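Local coordinates for protein NDP-rhamnosyltransferase (Saccharopolyspora spinosa, PDB 3TSA) that is a glycosyltransferase of the GT-B fold, built from two Rossmann-like domains, at residues P209-A214 with N281-T286; T216-V221 with G250-I255; V257-R262 with A275-L280. One frame throughout, in Å; residues are numbered along the deposited sequence.

Overall arrangement
All three contacts lie in the C-terminal half of this GT-B protein, around its six-stranded parallel sheet (order 272-274, 251-256, 219-224, 289-292, 309-311, 331-333). Contact 2 pairs two neighbouring strands of that sheet, contact 1 packs the loop leading into strand 219-224 against the loop leading into strand 289-292, and contact 3 joins the loops on both sides of edge strand 272-274. Along the chain, contact 1 spans the other two, contact 2 closing before contact 3 opens. Centres lie about 12 Å (1 to 2), 15 Å (1 to 3) and 17 Å (2 to 3) apart. Arg-220, bonded to Trp-211 and Thr-286, joins both contact 1 loops to the sheet core of the C-terminal domain.

Contact 1. Residues P209-A214 with N281-T286; sequences PAWGAA and NLFLRT
Trp-211 and Phe-283 both hold CG in the crowded position between backbone N and carbonyl carbon (chi1 58° and 66°), so the two rings run side by side and point the same way. The indole presents its six-membered ring: CH2 sits over the centre of one face of the phenyl ring, and CZ3 comes to 3.7 Å from CG of Phe-283. The planes are inclined at 56°, an oblique pairing. Pro-209 leans its CG on one indole face, near the rim, while its CD meets CB of Leu-282 at 4.3 Å. Between these side chains the backbones close up at Gly-212, whose CA lies 3.9 Å from CB of Phe-283.

In Thr-286 it is OG1 that takes the same crowded position, which turns the hydroxyl back to its own loop and sends CG2 across. OG1 donates to Phe-283 O at 2.8 Å, in the carbonyl plane, and also receives Arg-220 NH1; the same carbonyl oxygen takes the backbone N of Thr-286. CG2 rests 3.5 Å from Gly-212 O and also touches the carbonyl carbon of Ala-214. Arg-273 makes a cation-pi contact with Trp-211, and Val-254 lies against both rings. The arrangement is loop-to-loop packing, through an oblique aromatic pair, beside strands 219-224 and 251-256 of the parallel sheet of a Rossmann-like GT-B domain.

Contact 2. Residues T216-V221 with G250-I255; sequences TSARRV and GVEAVI
Arg-220 leaves the strand on the same sheet face as Glu-252, its CG anti to the backbone N (chi1 -175°). CG and CD run past CG2 of Val-254, CD at 3.9 Å from that methyl. A bend at chi3 then turns the guanidinium beside the carboxylate. NE reaches Glu-252 OE2 at 3.1 Å in a salt bridge, but the hydrogen bond within it is weak, with an N-H...O angle of 132°. CZ and NH2 lie alongside the same oxygen, the two flat groups being 26° apart. NH1 points on to OG1 of Thr-286 and the carbonyl of Trp-211, so the tip is gripped from two loops as well as from the neighbouring strand. Glu-252 matches this course: CG anti to N, chain extended beyond it, CB 3.7 Å from CB of Ala-218.

Beneath these side chains 219-221 and 251-255 are adjacent parallel strands of the Rossmann-like sheet, linked by a right-handed beta-alpha-beta crossover through helices 227-233 and 236-246. Arg-219 N donates to Gly-250 O and its O accepts from Glu-252 N, both donors standing well above the carbonyl planes; two residues further along, the bonds from Val-221 N to Glu-252 O and from Val-254 N to Val-221 O (2.8 Å) lie in plane.

The other sheet face carries Arg-219, Val-221 and Val-251. Val-221 CG2 meets Val-251 CG1 at 3.8 Å, the side chains crossing obliquely. The Arg-219 chain is bent at chi2 and chi3, its CG 3.5 Å from Gly-250 O, and its guanidinium leads away to Glu-288 and the carbonyl of Leu-354. At the start, Thr-216 OG1 accepts from Ala-218 N, an ST turn.

Contact 3. Residues V257-R262 with A275-L280; sequences VPPEHR and AESVPL
Val-257 opens the loop that follows strand 251-256 of the Rossmann-like sheet, and its backbone faces the loop that leaves edge strand 272-274. Its N donates to water 1, which is hydrogen-bonded to Ala-275 O, so a solvent molecule continues the link between the two segments where the strands have ended. Val-257 O is used more heavily: water 2 lies between it and Ala-275 O, and an arginine of its own loop folds back on it. Pro-258 and Pro-259 begin the turn, Pro-258 O accepting from His-261 N and Pro-259 O from Arg-262 N. The ring of Pro-259 comes within 4.0 Å of Ser-277 OG through its CG, and its N lies over one face of the Arg-262 guanidinium, near the rim. Glu-260 heads another way, to a salt bridge with Arg-227.

Arg-262 ends the turn and carries the contact. With CG beside the backbone N (chi1 -73°) and the chain extended to NE, its guanidinium reaches back over the turn and grips Val-257 O side-on, NE at 2.9 Å and NH2 at 3.0 Å, with that oxygen almost in the guanidinium plane; this pair of bonds should fix the rotation of the group. Ala-275 O lies over the centre of the face opposite Pro-259 N, 3.6 Å from CZ, where its partial negative charge would favour the cation. Glu-276 is the centre of an inverse gamma turn, and its carboxylate adds opposite charge without a direct bond. On the other segment, Ser-277 OG accepts from Arg-262 NH2 at 2.9 Å, with an N-H...O angle of 156°.

Contact 1. Residues P209-A214 with N281-T286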
loop_
_atom_site.group_PDB
_atom_site.type_symbol
_atom_site.label_atom_id
_atom_site.label_comp_id
_atom_site.label_asym_id
_atom_site.label_seq_id
_atom_site.Cartn_x
_atom_site.Cartn_y
_atom_site.Cartn_z
ATOM N N PRO A 209 -13.961 4.740 -11.960
ATOM C CA PRO A 209 -15.286 5.311 -12.223
ATOM C C PRO A 209 -15.885 4.687 -13.496
ATOM O O PRO A 209 -15.168 4.380 -14.439
ATOM C CB PRO A 209 -14.981 6.814 -12.389
ATOM C CG PRO A 209 -13.602 6.837 -13.068
ATOM C CD PRO A 209 -12.855 5.618 -12.413
ATOM N N ALA A 210 -17.201 4.510 -13.564
ATOM C CA ALA A 210 -17.739 3.916 -14.804
ATOM C C ALA A 210 -17.398 4.743 -16.070
ATOM O O ALA A 210 -17.164 4.192 -17.165
ATOM C CB ALA A 210 -19.261 3.679 -14.695
ATOM N N TRP A 211 -17.402 6.068 -15.929
ATOM C CA TRP A 211 -17.060 6.931 -17.043
ATOM C C TRP A 211 -15.596 6.824 -17.485
ATOM O O TRP A 211 -15.216 7.429 -18.506
ATOM C CB TRP A 211 -17.434 8.373 -16.722
ATOM C CG TRP A 211 -16.797 8.915 -15.498
ATOM C CD1 TRP A 211 -17.358 9.038 -14.275
ATOM C CD2 TRP A 211 -15.479 9.459 -15.385
ATOM N NE1 TRP A 211 -16.492 9.633 -13.390
ATOM C CE2 TRP A 211 -15.331 9.917 -14.050
ATOM C CE3 TRP A 211 -14.438 9.657 -16.285
ATOM C CZ2 TRP A 211 -14.148 10.494 -13.576
ATOM C CZ3 TRP A 211 -13.250 10.216 -15.800
ATOM C CH2 TRP A 211 -13.120 10.597 -14.458
ATOM N N GLY A 212 -14.795 6.052 -16.736
ATOM C CA GLY A 212 -13.343 5.946 -16.957
ATOM C C GLY A 212 -12.937 4.807 -17.831
ATOM O O GLY A 212 -11.720 4.614 -18.060
ATOM N N ALA A 213 -13.920 4.029 -18.304
ATOM C CA ALA A 213 -13.590 2.811 -19.069
ATOM C C ALA A 213 -13.253 3.128 -20.523
ATOM O O ALA A 213 -12.397 2.479 -21.146
ATOM C CB ALA A 213 -14.777 1.772 -18.997
ATOM N N ALA A 214 -13.935 4.147 -21.067
ATOM C CA ALA A 214 -13.834 4.405 -22.492
ATOM C C ALA A 214 -13.966 5.912 -22.706
ATOM O O ALA A 214 -14.609 6.615 -21.920
ATOM C CB ALA A 214 -14.979 3.691 -23.209
ATOM N N ASN A 281 -4.563 7.522 -12.789
ATOM C CA ASN A 281 -4.250 6.440 -13.654
ATOM C C ASN A 281 -5.449 5.563 -13.967
ATOM O O ASN A 281 -5.448 4.829 -14.941
ATOM C CB ASN A 281 -3.089 5.637 -12.998
ATOM C CG ASN A 281 -3.545 4.798 -11.867
ATOM O OD1 ASN A 281 -3.420 5.170 -10.692
ATOM N ND2 ASN A 281 -4.088 3.638 -12.196
ATOM N N LEU A 282 -6.502 5.644 -13.157
ATOM C CA LEU A 282 -7.701 4.843 -13.410
ATOM C C LEU A 282 -8.458 5.279 -14.675
ATOM O O LEU A 282 -9.156 4.458 -15.294
ATOM C CB LEU A 282 -8.614 4.893 -12.176
ATOM C CG LEU A 282 -7.990 4.275 -10.914
ATOM C CD1 LEU A 282 -8.906 4.393 -9.688
ATOM C CD2 LEU A 282 -7.651 2.778 -11.245
ATOM N N PHE A 283 -8.298 6.526 -15.111
ATOM C CA PHE A 283 -9.071 7.016 -16.265
ATOM C C PHE A 283 -8.256 7.804 -17.278
ATOM O O PHE A 283 -8.745 8.180 -18.354
ATOM C CB PHE A 283 -10.221 7.896 -15.791
ATOM C CG PHE A 283 -9.767 9.184 -15.132
ATOM C CD1 PHE A 283 -9.490 10.309 -15.884
ATOM C CD2 PHE A 283 -9.684 9.263 -13.755
ATOM C CE1 PHE A 283 -9.123 11.516 -15.252
ATOM C CE2 PHE A 283 -9.295 10.417 -13.125
ATOM C CZ PHE A 283 -8.984 11.561 -13.891
ATOM N N LEU A 284 -7.006 8.090 -16.953
ATOM C CA LEU A 284 -6.265 8.958 -17.822
ATOM C C LEU A 284 -6.070 8.433 -19.261
ATOM O O LEU A 284 -5.960 9.230 -20.215
ATOM C CB LEU A 284 -4.949 9.368 -17.150
ATOM C CG LEU A 284 -4.398 10.712 -17.570
ATOM C CD1 LEU A 284 -5.323 11.986 -17.448
ATOM C CD2 LEU A 284 -3.080 10.960 -16.837
ATOM N N ARG A 285 -6.030 7.116 -19.467
ATOM C CA ARG A 285 -5.905 6.613 -20.831
ATOM C C ARG A 285 -7.044 7.063 -21.774
ATOM O O ARG A 285 -6.904 7.032 -23.017
ATOM C CB ARG A 285 -5.840 5.089 -20.772
ATOM C CG ARG A 285 -4.548 4.627 -20.206
ATOM C CD ARG A 285 -4.689 3.069 -20.020
ATOM N NE ARG A 285 -3.537 2.438 -19.328
ATOM C CZ ARG A 285 -3.300 2.465 -18.003
ATOM N NH1 ARG A 285 -4.093 3.119 -17.159
ATOM N NH2 ARG A 285 -2.200 1.855 -17.487
ATOM N N THR A 286 -8.174 7.476 -21.215
ATOM C CA THR A 286 -9.255 7.945 -22.057
ATOM C C THR A 286 -9.156 9.450 -22.315
ATOM O O THR A 286 -10.120 10.043 -22.856
ATOM C CB THR A 286 -10.632 7.776 -21.392
ATOM O OG1 THR A 286 -10.730 8.637 -20.260
ATOM C CG2 THR A 286 -10.826 6.321 -20.926
#

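Contact 2. Residues T216-V221 with G250-I255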
loop_
_atom_site.group_PDB
_atom_site.type_symbol
_atom_site.label_atom_id
_atom_site.label_comp_id
_atom_site.label_asym_id
_atom_site.label_seq_id
_atom_site.Cartn_x
_atom_site.Cartn_y
_atom_site.Cartn_z
ATOM N N THR A 216 -15.435 9.086 -25.184
ATOM C CA THR A 216 -16.747 9.347 -25.794
ATOM C C THR A 216 -16.402 10.134 -27.050
ATOM O O THR A 216 -15.220 10.258 -27.427
ATOM C CB THR A 216 -17.756 10.148 -24.889
ATOM O OG1 THR A 216 -17.325 11.506 -24.699
ATOM C CG2 THR A 216 -17.980 9.477 -23.475
ATOM N N SER A 217 -17.427 10.672 -27.682
ATOM C CA SER A 217 -17.216 11.453 -28.921
ATOM C C SER A 217 -16.447 12.751 -28.591
ATOM O O SER A 217 -15.781 13.336 -29.458
ATOM C CB SER A 217 -18.583 11.689 -29.569
ATOM O OG SER A 217 -19.488 12.162 -28.636
ATOM N N ALA A 218 -16.517 13.216 -27.347
ATOM C CA ALA A 218 -15.931 14.506 -27.001
ATOM C C ALA A 218 -14.421 14.389 -26.901
ATOM O O ALA A 218 -13.903 13.270 -26.811
ATOM C CB ALA A 218 -16.476 15.024 -25.656
ATOM N N ARG A 219 -13.749 15.527 -26.886
ATOM C CA ARG A 219 -12.247 15.554 -26.734
ATOM C C ARG A 219 -11.979 15.708 -25.235
ATOM O O ARG A 219 -12.206 16.816 -24.654
ATOM C CB ARG A 219 -11.745 16.813 -27.468
ATOM C CG ARG A 219 -12.355 16.978 -28.866
ATOM C CD ARG A 219 -12.086 15.637 -29.721
ATOM N NE ARG A 219 -10.649 15.420 -30.008
ATOM C CZ ARG A 219 -9.893 16.143 -30.835
ATOM N NH1 ARG A 219 -8.611 15.804 -31.052
ATOM N NH2 ARG A 219 -10.404 17.180 -31.491
ATOM N N ARG A 220 -11.565 14.625 -24.588
ATOM C CA ARG A 220 -11.517 14.643 -23.134
ATOM C C ARG A 220 -10.177 15.236 -22.667
ATOM O O ARG A 220 -9.091 14.761 -23.054
ATOM C CB ARG A 220 -11.698 13.213 -22.608
ATOM C CG ARG A 220 -11.777 13.154 -21.115
ATOM C CD ARG A 220 -12.314 11.756 -20.618
ATOM N NE ARG A 220 -13.717 11.504 -20.888
ATOM C CZ ARG A 220 -14.293 10.322 -20.687
ATOM N NH1 ARG A 220 -13.559 9.331 -20.224
ATOM N NH2 ARG A 220 -15.558 10.110 -20.974
ATOM N N VAL A 221 -10.235 16.293 -21.865
ATOM C CA VAL A 221 -9.079 16.997 -21.361
ATOM C C VAL A 221 -9.166 16.885 -19.850
ATOM O O VAL A 221 -10.174 17.292 -19.248
ATOM C CB VAL A 221 -9.211 18.485 -21.779
ATOM C CG1 VAL A 221 -8.145 19.410 -21.064
ATOM C CG2 VAL A 221 -9.066 18.588 -23.304
ATOM N N GLY A 250 -15.828 21.139 -28.618
ATOM C CA GLY A 250 -15.470 19.741 -28.677
ATOM C C GLY A 250 -15.118 19.162 -27.310
ATOM O O GLY A 250 -15.258 17.971 -27.122
ATOM N N VAL A 251 -14.718 20.012 -26.362
ATOM C CA VAL A 251 -14.003 19.531 -25.168
ATOM C C VAL A 251 -14.925 19.114 -24.048
ATOM O O VAL A 251 -15.981 19.769 -23.801
ATOM C CB VAL A 251 -12.941 20.612 -24.622
ATOM C CG1 VAL A 251 -12.480 20.256 -23.169
ATOM C CG2 VAL A 251 -11.792 20.777 -25.584
ATOM N N GLU A 252 -14.593 17.990 -23.410
ATOM C CA GLU A 252 -15.147 17.613 -22.142
ATOM C C GLU A 252 -14.000 17.731 -21.130
ATOM O O GLU A 252 -13.050 17.048 -21.274
ATOM C CB GLU A 252 -15.537 16.122 -22.217
ATOM C CG GLU A 252 -16.128 15.676 -20.940
ATOM C CD GLU A 252 -16.674 14.267 -21.059
ATOM O OE1 GLU A 252 -17.659 14.087 -21.871
ATOM O OE2 GLU A 252 -16.118 13.380 -20.356
ATOM N N ALA A 253 -14.165 18.540 -20.097
ATOM C CA ALA A 253 -13.117 18.776 -19.057
ATOM C C ALA A 253 -13.315 17.844 -17.878
ATOM O O ALA A 253 -14.415 17.786 -17.336
ATOM C CB ALA A 253 -13.170 20.253 -18.598
ATOM N N VAL A 254 -12.335 17.000 -17.521
ATOM C CA VAL A 254 -12.478 16.183 -16.301
ATOM C C VAL A 254 -11.611 16.860 -15.273
ATOM O O VAL A 254 -10.408 16.982 -15.488
ATOM C CB VAL A 254 -12.032 14.669 -16.487
ATOM C CG1 VAL A 254 -11.994 13.909 -15.148
ATOM C CG2 VAL A 254 -12.942 13.944 -17.482
ATOM N N ILE A 255 -12.210 17.328 -14.177
ATOM C CA ILE A 255 -11.453 18.203 -13.240
ATOM C C ILE A 255 -11.125 17.410 -11.994
ATOM O O ILE A 255 -12.026 16.911 -11.268
ATOM C CB ILE A 255 -12.233 19.494 -12.872
ATOM C CG1 ILE A 255 -12.440 20.372 -14.088
ATOM C CG2 ILE A 255 -11.420 20.348 -11.935
ATOM C CD1 ILE A 255 -13.670 21.285 -13.972
#

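Contact 3. Residues V257-R262 with A275-L280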
loop_
_atom_site.group_PDB
_atom_site.type_symbol
_atom_site.label_atom_id
_atom_site.label_comp_id
_atom_site.label_asym_id
_atom_site.label_seq_id
_atom_site.Cartn_x
_atom_site.Cartn_y
_atom_site.Cartn_z
ATOM N N VAL A 257 -9.169 17.828 -8.630
ATOM C CA VAL A 257 -8.517 18.688 -7.627
ATOM C C VAL A 257 -8.931 18.157 -6.265
ATOM O O VAL A 257 -9.907 17.406 -6.224
ATOM C CB VAL A 257 -8.852 20.188 -7.778
ATOM C CG1 VAL A 257 -8.469 20.655 -9.199
ATOM C CG2 VAL A 257 -10.307 20.482 -7.409
ATOM N N PRO A 258 -8.207 18.512 -5.180
ATOM C CA PRO A 258 -8.499 17.997 -3.834
ATOM C C PRO A 258 -9.856 18.449 -3.376
ATOM O O PRO A 258 -10.299 19.534 -3.785
ATOM C CB PRO A 258 -7.447 18.712 -2.970
ATOM C CG PRO A 258 -6.298 18.863 -3.930
ATOM C CD PRO A 258 -6.986 19.342 -5.156
ATOM N N PRO A 259 -10.498 17.686 -2.480
ATOM C CA PRO A 259 -11.837 18.010 -2.014
ATOM C C PRO A 259 -12.016 19.480 -1.575
ATOM O O PRO A 259 -12.995 20.144 -2.001
ATOM C CB PRO A 259 -12.026 17.082 -0.794
ATOM C CG PRO A 259 -11.099 15.956 -0.992
ATOM C CD PRO A 259 -9.917 16.509 -1.795
ATOM N N GLU A 260 -11.091 20.005 -0.767
ATOM C CA GLU A 260 -11.268 21.418 -0.286
ATOM C C GLU A 260 -11.134 22.501 -1.369
ATOM O O GLU A 260 -11.562 23.639 -1.176
ATOM C CB GLU A 260 -10.382 21.734 0.913
ATOM C CG GLU A 260 -8.918 21.945 0.568
ATOM C CD GLU A 260 -8.127 20.639 0.379
ATOM O OE1 GLU A 260 -8.674 19.486 0.433
ATOM O OE2 GLU A 260 -6.916 20.802 0.155
ATOM N N HIS A 261 -10.576 22.144 -2.526
ATOM C CA HIS A 261 -10.487 23.092 -3.638
ATOM C C HIS A 261 -11.651 23.018 -4.639
ATOM O O HIS A 261 -11.673 23.770 -5.611
ATOM C CB HIS A 261 -9.125 22.965 -4.357
ATOM C CG HIS A 261 -7.944 23.229 -3.467
ATOM N ND1 HIS A 261 -7.616 24.489 -3.017
ATOM C CD2 HIS A 261 -6.975 22.399 -2.998
ATOM C CE1 HIS A 261 -6.538 24.415 -2.250
ATOM N NE2 HIS A 261 -6.120 23.164 -2.232
ATOM N N ARG A 262 -12.621 22.131 -4.376
ATOM C CA ARG A 262 -13.713 21.883 -5.292
ATOM C C ARG A 262 -14.717 23.038 -5.194
ATOM O O ARG A 262 -15.372 23.404 -6.176
ATOM C CB ARG A 262 -14.325 20.462 -5.026
ATOM C CG ARG A 262 -13.363 19.344 -5.546
ATOM C CD ARG A 262 -13.776 17.897 -5.235
ATOM N NE ARG A 262 -12.591 17.038 -5.330
ATOM C CZ ARG A 262 -12.486 15.797 -4.876
ATOM N NH1 ARG A 262 -13.512 15.246 -4.269
ATOM N NH2 ARG A 262 -11.333 15.108 -5.029
ATOM N N ALA A 275 -14.137 15.185 -10.759
ATOM C CA ALA A 275 -13.808 13.776 -10.407
ATOM C C ALA A 275 -13.781 13.625 -8.895
ATOM O O ALA A 275 -13.212 14.465 -8.172
ATOM C CB ALA A 275 -12.471 13.303 -11.039
ATOM N N GLU A 276 -14.397 12.561 -8.407
ATOM C CA GLU A 276 -14.588 12.379 -6.969
ATOM C C GLU A 276 -13.405 11.685 -6.290
ATOM O O GLU A 276 -13.515 10.514 -5.951
ATOM C CB GLU A 276 -15.880 11.572 -6.729
ATOM C CG GLU A 276 -17.146 12.409 -6.706
ATOM C CD GLU A 276 -17.199 13.317 -5.486
ATOM O OE1 GLU A 276 -17.189 14.560 -5.691
ATOM O OE2 GLU A 276 -17.167 12.810 -4.339
ATOM N N SER A 277 -12.285 12.373 -6.149
ATOM C CA SER A 277 -11.037 11.799 -5.518
ATOM C C SER A 277 -10.616 10.508 -6.250
ATOM O O SER A 277 -10.484 9.440 -5.661
ATOM C CB SER A 277 -11.218 11.523 -4.026
ATOM O OG SER A 277 -11.196 12.729 -3.311
ATOM N N VAL A 278 -10.459 10.593 -7.558
ATOM C CA VAL A 278 -10.260 9.385 -8.352
ATOM C C VAL A 278 -8.817 9.426 -8.856
ATOM O O VAL A 278 -8.465 10.340 -9.590
ATOM C CB VAL A 278 -11.159 9.334 -9.642
ATOM C CG1 VAL A 278 -10.789 8.036 -10.482
ATOM C CG2 VAL A 278 -12.652 9.333 -9.302
ATOM N N PRO A 279 -7.994 8.426 -8.491
ATOM C CA PRO A 279 -6.595 8.318 -8.943
ATOM C C PRO A 279 -6.504 8.466 -10.461
ATOM O O PRO A 279 -7.190 7.740 -11.215
ATOM C CB PRO A 279 -6.252 6.856 -8.556
ATOM C CG PRO A 279 -6.947 6.716 -7.230
ATOM C CD PRO A 279 -8.322 7.378 -7.504
ATOM N N LEU A 280 -5.639 9.394 -10.894
ATOM C CA LEU A 280 -5.495 9.698 -12.291
ATOM C C LEU A 280 -5.367 8.483 -13.198
ATOM O O LEU A 280 -5.947 8.404 -14.268
ATOM C CB LEU A 280 -4.225 10.539 -12.372
ATOM C CG LEU A 280 -4.319 11.695 -13.281
ATOM C CD1 LEU A 280 -5.469 12.517 -12.756
ATOM C CD2 LEU A 280 -2.924 12.377 -13.228
HETATM O O HOH W 1 -11.996 17.078 -8.482
HETATM O O HOH W 2 -10.171 14.590 -7.655
#